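Cofilin (Streptomyces griseoflavus, PDB 5IVU) probably binds actin, as a bacterial member of the ADF/cofilin family. Local coordinates at residues Y28-L33 with A56-D61; L84-W89 with S104-L109. All coordinates share one frame; numbering follows the deposited sequence.

Contact 1: residues Y28-L33 with A56-D61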
loop_
_atom_site.group_PDB
_atom_site.type_symbol
_atom_site.label_atom_id
_atom_site.label_comp_id
_atom_site.label_asym_id
_atom_site.label_seq_id
_atom_site.Cartn_x
_atom_site.Cartn_y
_atom_site.Cartn_z
ATOM N N TYR A 28 -4.237 6.743 -4.120
ATOM C CA TYR A 28 -3.793 5.518 -3.426
ATOM C C TYR A 28 -4.847 4.432 -3.291
ATOM O O TYR A 28 -6.036 4.684 -3.452
ATOM C CB TYR A 28 -3.226 5.859 -2.040
ATOM C CG TYR A 28 -4.218 6.354 -1.002
ATOM C CD1 TYR A 28 -4.952 5.464 -0.223
ATOM C CD2 TYR A 28 -4.378 7.722 -0.766
ATOM C CE1 TYR A 28 -5.836 5.918 0.740
ATOM C CE2 TYR A 28 -5.251 8.185 0.203
ATOM C CZ TYR A 28 -5.982 7.283 0.939
ATOM O OH TYR A 28 -6.841 7.752 1.880
ATOM N N ILE A 29 -4.380 3.223 -2.982
ATOM C CA ILE A 29 -5.230 2.044 -2.772
ATOM C C ILE A 29 -4.766 1.320 -1.496
ATOM O O ILE A 29 -3.564 1.134 -1.287
ATOM C CB ILE A 29 -5.133 1.042 -3.951
ATOM C CG1 ILE A 29 -5.465 1.717 -5.282
ATOM C CG2 ILE A 29 -6.060 -0.151 -3.726
ATOM C CD1 ILE A 29 -5.193 0.850 -6.496
ATOM N N ILE A 30 -5.726 0.900 -0.667
ATOM C CA ILE A 30 -5.457 0.087 0.521
ATOM C C ILE A 30 -5.945 -1.342 0.272
ATOM O O ILE A 30 -7.118 -1.548 0.003
ATOM C CB ILE A 30 -6.162 0.651 1.777
ATOM C CG1 ILE A 30 -5.865 2.151 1.976
ATOM C CG2 ILE A 30 -5.754 -0.143 3.018
ATOM C CD1 ILE A 30 -4.437 2.477 2.389
ATOM N N PHE A 31 -5.037 -2.312 0.347
ATOM C CA PHE A 31 -5.374 -3.741 0.244
ATOM C C PHE A 31 -5.331 -4.403 1.619
ATOM O O PHE A 31 -4.617 -3.941 2.515
ATOM C CB PHE A 31 -4.395 -4.468 -0.678
ATOM C CG PHE A 31 -4.219 -3.813 -2.012
ATOM C CD1 PHE A 31 -3.242 -2.843 -2.205
ATOM C CD2 PHE A 31 -5.030 -4.169 -3.084
ATOM C CE1 PHE A 31 -3.082 -2.235 -3.441
ATOM C CE2 PHE A 31 -4.871 -3.567 -4.324
ATOM C CZ PHE A 31 -3.896 -2.600 -4.504
ATOM N N HIS A 32 -6.069 -5.506 1.753
ATOM C CA HIS A 32 -6.172 -6.250 3.018
ATOM C C HIS A 32 -6.574 -7.722 2.792
ATOM O O HIS A 32 -7.006 -8.078 1.697
ATOM C CB HIS A 32 -7.123 -5.511 3.987
ATOM C CG HIS A 32 -8.586 -5.741 3.735
ATOM N ND1 HIS A 32 -9.140 -5.802 2.471
ATOM C CD2 HIS A 32 -9.620 -5.870 4.601
ATOM C CE1 HIS A 32 -10.443 -5.991 2.571
ATOM N NE2 HIS A 32 -10.760 -6.036 3.853
ATOM N N LEU A 33 -6.390 -8.567 3.809
ATOM C CA LEU A 33 -6.956 -9.945 3.812
ATOM C C LEU A 33 -8.398 -9.879 4.259
ATOM O O LEU A 33 -8.715 -9.098 5.158
ATOM C CB LEU A 33 -6.258 -10.895 4.794
ATOM C CG LEU A 33 -5.177 -11.894 4.439
ATOM C CD1 LEU A 33 -4.472 -11.471 3.188
ATOM C CD2 LEU A 33 -4.200 -12.086 5.592
ATOM N N ALA A 56 -4.140 8.254 7.775
ATOM C CA ALA A 56 -5.349 7.963 8.552
ATOM C C ALA A 56 -5.962 6.603 8.226
ATOM O O ALA A 56 -6.532 5.973 9.104
ATOM C CB ALA A 56 -6.395 9.063 8.359
ATOM N N ASP A 57 -5.857 6.163 6.975
ATOM C CA ASP A 57 -6.367 4.837 6.568
ATOM C C ASP A 57 -5.449 3.650 6.880
ATOM O O ASP A 57 -5.841 2.499 6.670
ATOM C CB ASP A 57 -6.723 4.835 5.080
ATOM C CG ASP A 57 -7.952 5.656 4.796
ATOM O OD1 ASP A 57 -9.011 5.228 5.271
ATOM O OD2 ASP A 57 -7.873 6.713 4.135
ATOM N N LEU A 58 -4.240 3.919 7.365
ATOM C CA LEU A 58 -3.373 2.872 7.896
ATOM C C LEU A 58 -3.785 2.654 9.349
ATOM O O LEU A 58 -3.499 3.512 10.203
ATOM C CB LEU A 58 -1.904 3.290 7.813
ATOM C CG LEU A 58 -1.367 3.531 6.400
ATOM C CD1 LEU A 58 0.029 4.120 6.482
ATOM C CD2 LEU A 58 -1.363 2.249 5.580
ATOM N N PRO A 59 -4.477 1.527 9.643
ATOM C CA PRO A 59 -4.932 1.379 11.024
ATOM C C PRO A 59 -3.746 1.146 11.938
ATOM O O PRO A 59 -2.821 0.414 11.569
ATOM C CB PRO A 59 -5.860 0.154 10.984
ATOM C CG PRO A 59 -5.923 -0.283 9.559
ATOM C CD PRO A 59 -4.731 0.304 8.869
ATOM N N GLU A 60 -3.781 1.776 13.107
ATOM C CA GLU A 60 -2.647 1.768 14.028
ATOM C C GLU A 60 -2.311 0.398 14.630
ATOM O O GLU A 60 -1.171 0.187 15.046
ATOM C CB GLU A 60 -2.835 2.814 15.142
ATOM C CG GLU A 60 -3.931 2.526 16.157
ATOM C CD GLU A 60 -4.285 3.754 16.988
ATOM O OE1 GLU A 60 -3.550 4.052 17.958
ATOM O OE2 GLU A 60 -5.306 4.413 16.671
ATOM N N ASP A 61 -3.280 -0.517 14.662
ATOM C CA ASP A 61 -3.096 -1.842 15.269
ATOM C C ASP A 61 -3.466 -3.009 14.323
ATOM O O ASP A 61 -3.825 -4.098 14.784
ATOM C CB ASP A 61 -3.898 -1.910 16.582
ATOM C CG ASP A 61 -5.408 -1.715 16.376
ATOM O OD1 ASP A 61 -5.848 -1.440 15.233
ATOM O OD2 ASP A 61 -6.156 -1.845 17.371
#

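Contact 2: residues L84-W89 with S104-L109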
loop_
_atom_site.group_PDB
_atom_site.type_symbol
_atom_site.label_atom_id
_atom_site.label_comp_id
_atom_site.label_asym_id
_atom_site.label_seq_id
_atom_site.Cartn_x
_atom_site.Cartn_y
_atom_site.Cartn_z
ATOM N N LEU A 84 5.352 4.980 -8.143
ATOM C CA LEU A 84 4.382 4.065 -7.566
ATOM C C LEU A 84 5.088 3.335 -6.418
ATOM O O LEU A 84 6.100 2.661 -6.626
ATOM C CB LEU A 84 3.859 3.080 -8.622
ATOM C CG LEU A 84 3.127 3.741 -9.807
ATOM C CD1 LEU A 84 3.161 2.875 -11.054
ATOM C CD2 LEU A 84 1.696 4.093 -9.439
ATOM N N THR A 85 4.534 3.485 -5.221
ATOM C CA THR A 85 5.149 3.043 -3.988
ATOM C C THR A 85 4.304 1.965 -3.314
ATOM O O THR A 85 3.156 2.210 -2.976
ATOM C CB THR A 85 5.295 4.235 -3.016
ATOM O OG1 THR A 85 5.979 5.312 -3.670
ATOM C CG2 THR A 85 6.041 3.823 -1.755
ATOM N N PHE A 86 4.877 0.772 -3.147
ATOM C CA PHE A 86 4.255 -0.314 -2.387
ATOM C C PHE A 86 4.660 -0.205 -0.927
ATOM O O PHE A 86 5.824 0.029 -0.621
ATOM C CB PHE A 86 4.688 -1.666 -2.942
ATOM C CG PHE A 86 3.907 -2.824 -2.397
ATOM C CD1 PHE A 86 2.693 -3.188 -2.962
ATOM C CD2 PHE A 86 4.388 -3.557 -1.325
ATOM C CE1 PHE A 86 1.973 -4.266 -2.471
ATOM C CE2 PHE A 86 3.676 -4.634 -0.825
ATOM C CZ PHE A 86 2.464 -4.990 -1.399
ATOM N N VAL A 87 3.688 -0.359 -0.039
ATOM C CA VAL A 87 3.872 -0.177 1.389
ATOM C C VAL A 87 3.379 -1.444 2.072
ATOM O O VAL A 87 2.213 -1.794 1.927
ATOM C CB VAL A 87 3.035 1.019 1.913
ATOM C CG1 VAL A 87 3.110 1.137 3.435
ATOM C CG2 VAL A 87 3.494 2.317 1.261
ATOM N N SER A 88 4.258 -2.126 2.798
ATOM C CA SER A 88 3.836 -3.168 3.720
ATOM C C SER A 88 3.699 -2.522 5.096
ATOM O O SER A 88 4.688 -2.075 5.671
ATOM C CB SER A 88 4.844 -4.305 3.766
ATOM O OG SER A 88 4.972 -4.893 2.493
ATOM N N TRP A 89 2.465 -2.437 5.590
ATOM C CA TRP A 89 2.186 -1.844 6.886
ATOM C C TRP A 89 2.074 -2.981 7.893
ATOM O O TRP A 89 1.218 -3.853 7.767
ATOM C CB TRP A 89 0.911 -1.005 6.816
ATOM C CG TRP A 89 0.491 -0.363 8.096
ATOM C CD1 TRP A 89 -0.698 -0.529 8.736
ATOM C CD2 TRP A 89 1.252 0.550 8.889
ATOM N NE1 TRP A 89 -0.728 0.215 9.886
ATOM C CE2 TRP A 89 0.457 0.892 10.004
ATOM C CE3 TRP A 89 2.532 1.114 8.767
ATOM C CZ2 TRP A 89 0.891 1.779 10.987
ATOM C CZ3 TRP A 89 2.968 1.994 9.749
ATOM C CH2 TRP A 89 2.144 2.321 10.844
ATOM N N SER A 104 3.229 -13.874 4.727
ATOM C CA SER A 104 3.212 -15.044 3.832
ATOM C C SER A 104 2.335 -14.870 2.575
ATOM O O SER A 104 2.450 -15.654 1.641
ATOM C CB SER A 104 2.825 -16.323 4.598
ATOM O OG SER A 104 1.604 -16.183 5.294
ATOM N N SER A 105 1.457 -13.866 2.559
ATOM C CA SER A 105 0.681 -13.527 1.363
ATOM C C SER A 105 1.225 -12.328 0.565
ATOM O O SER A 105 0.822 -12.137 -0.577
ATOM C CB SER A 105 -0.777 -13.281 1.750
ATOM O OG SER A 105 -1.383 -14.502 2.140
ATOM N N LYS A 106 2.111 -11.519 1.154
ATOM C CA LYS A 106 2.598 -10.275 0.520
ATOM C C LYS A 106 2.972 -10.441 -0.951
ATOM O O LYS A 106 2.422 -9.762 -1.811
ATOM C CB LYS A 106 3.813 -9.712 1.271
ATOM C CG LYS A 106 4.203 -8.301 0.850
ATOM C CD LYS A 106 5.673 -8.004 1.103
ATOM C CE LYS A 106 6.563 -8.446 -0.046
ATOM N NZ LYS A 106 7.826 -7.653 -0.098
ATOM N N ASP A 107 3.895 -11.364 -1.215
ATOM C CA ASP A 107 4.486 -11.551 -2.549
ATOM C C ASP A 107 3.478 -11.910 -3.626
ATOM O O ASP A 107 3.711 -11.606 -4.790
ATOM C CB ASP A 107 5.588 -12.614 -2.519
ATOM C CG ASP A 107 6.819 -12.152 -1.757
ATOM O OD1 ASP A 107 7.476 -11.201 -2.217
ATOM O OD2 ASP A 107 7.113 -12.729 -0.686
ATOM N N ILE A 108 2.371 -12.548 -3.243
ATOM C CA ILE A 108 1.276 -12.829 -4.173
ATOM C C ILE A 108 0.770 -11.514 -4.768
ATOM O O ILE A 108 0.773 -11.340 -5.985
ATOM C CB ILE A 108 0.096 -13.560 -3.492
ATOM C CG1 ILE A 108 0.519 -14.950 -2.993
ATOM C CG2 ILE A 108 -1.077 -13.694 -4.459
ATOM C CD1 ILE A 108 -0.484 -15.611 -2.063
ATOM N N LEU A 109 0.384 -10.587 -3.894
ATOM C CA LEU A 109 -0.059 -9.249 -4.298
ATOM C C LEU A 109 1.054 -8.449 -4.977
ATOM O O LEU A 109 0.828 -7.845 -6.019
ATOM C CB LEU A 109 -0.617 -8.468 -3.091
ATOM C CG LEU A 109 -0.950 -6.971 -3.232
ATOM C CD1 LEU A 109 -1.901 -6.676 -4.392
ATOM C CD2 LEU A 109 -1.530 -6.439 -1.929
#

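Contact 1: residues Y28-L33 with A56-D61
On one face of the central mixed sheet of the ADF-homology fold, the end of helix 51-57 and the loop after it lie against strand 28-33, with Asp-57 and Leu-58 reaching Tyr-28 and Ile-30. The polar part is a single straightforward bond: the hydroxyl OH of Tyr-28 donates to OD2 of Asp-57 at 2.7 Å. The hydroxyl meets that oxygen on its anti side, 26° out of the carboxylate plane, and the carboxylate is turned 48° from the ring, which it meets at its hydroxyl edge. Tyr-28 CG sits between the backbone N and the carbonyl carbon (chi1 69°), which turns the ring from the strand toward the helix end. The other carboxylate oxygen, OD1, forms a salt bridge with Lys-44, so both oxygens of Asp-57 are engaged, and the lysine probably helps keep the group ionised. A phenylalanine in place of Tyr-28 would probably leave OD2 without its donor and the carboxylate freer to turn about its remaining lysine bond. Beside the polar pair, Ile-30 CG1 lies 4.2 Å from Asp-57 CB, the two side chains crossing at about a right angle. Leu-58 adds its CD2 at 4.4 Å from Ile-30 CD1, a loose apolar touch. Phe-54 of the same helix meets the Tyr-28 ring with its own. Strand 28-33 itself runs between strands 39-46 and 64-72, while on its opposite face Ile-29 and Phe-31 pack on helix 11-21, with Phe-31 also reaching helix 96-112.

Contact 2: residues L84-W89 with S104-L109
Phe-86, Lys-106 and Leu-109 all extend their CG anti to the backbone N (chi1 -169° for Phe-86), the ring reaching out from the strand and the two aliphatic chains reaching back from the helix. The far end of the ring enters between Lys-106 and Leu-109, which are about one helical turn apart. On one flank Leu-109 CG comes up to Phe-86 CE1 at 4.1 Å, at the ring edge and near its plane, with CD2 of the same leucine close behind. On the other flank Lys-106 CG approaches Phe-86 CE2 obliquely, also at 4.1 Å. Strand 81-89 and helix 96-112 are the first two elements of a beta-alpha-beta crossover completed by the parallel strand 118-122; here the local axes of strand and helix run nearly antiparallel (165°) and pass 10.9 Å apart. In ADF/cofilin relatives the equivalent helix is part of the actin-binding surface, as it probably is here; Leu-109 lies on its buried, sheet-facing side, where Phe-86 meets it. Further along the strand, Ser-88 directs OG at the methylenes of Lys-106, touching CD at 3.5 Å. That is a van der Waals contact: the lysine chain bends at its third torsion, and NZ ends 4.7 Å from Ser-88 OG, too far for a hydrogen bond. The helix is kinked just after this lysine: N of Asp-107 and Ile-108 lack the usual bond to the preceding turn, and Ile-108 N makes a weak one to Ser-105 O. Trp-65 of strand 64-72 packs on both Lys-106 and Leu-109, and Leu-113 and Ile-116 add apolar contacts to Phe-86.

From the N terminus, the chain lays down helix 11-21 and then strand 28-33; strand 39-46 and helix 51-57 follow before the segment 56-61 comes back to close the loop of contact 1. Strand 64-72 then carries the chain on, and strand 81-89 opens contact 2, closed by helix 96-112. The two loops therefore stand in series, neither crossing nor enclosing the other, and the contacts use opposite faces of one sheet. They still touch: Phe-31 CB packs on Leu-109 CD2 at 3.7 Å, and Trp-89 NE1 probably hydrogen-bonds to Pro-59 O at 2.7 Å, tying the loop after helix 51-57 to strand 81-89.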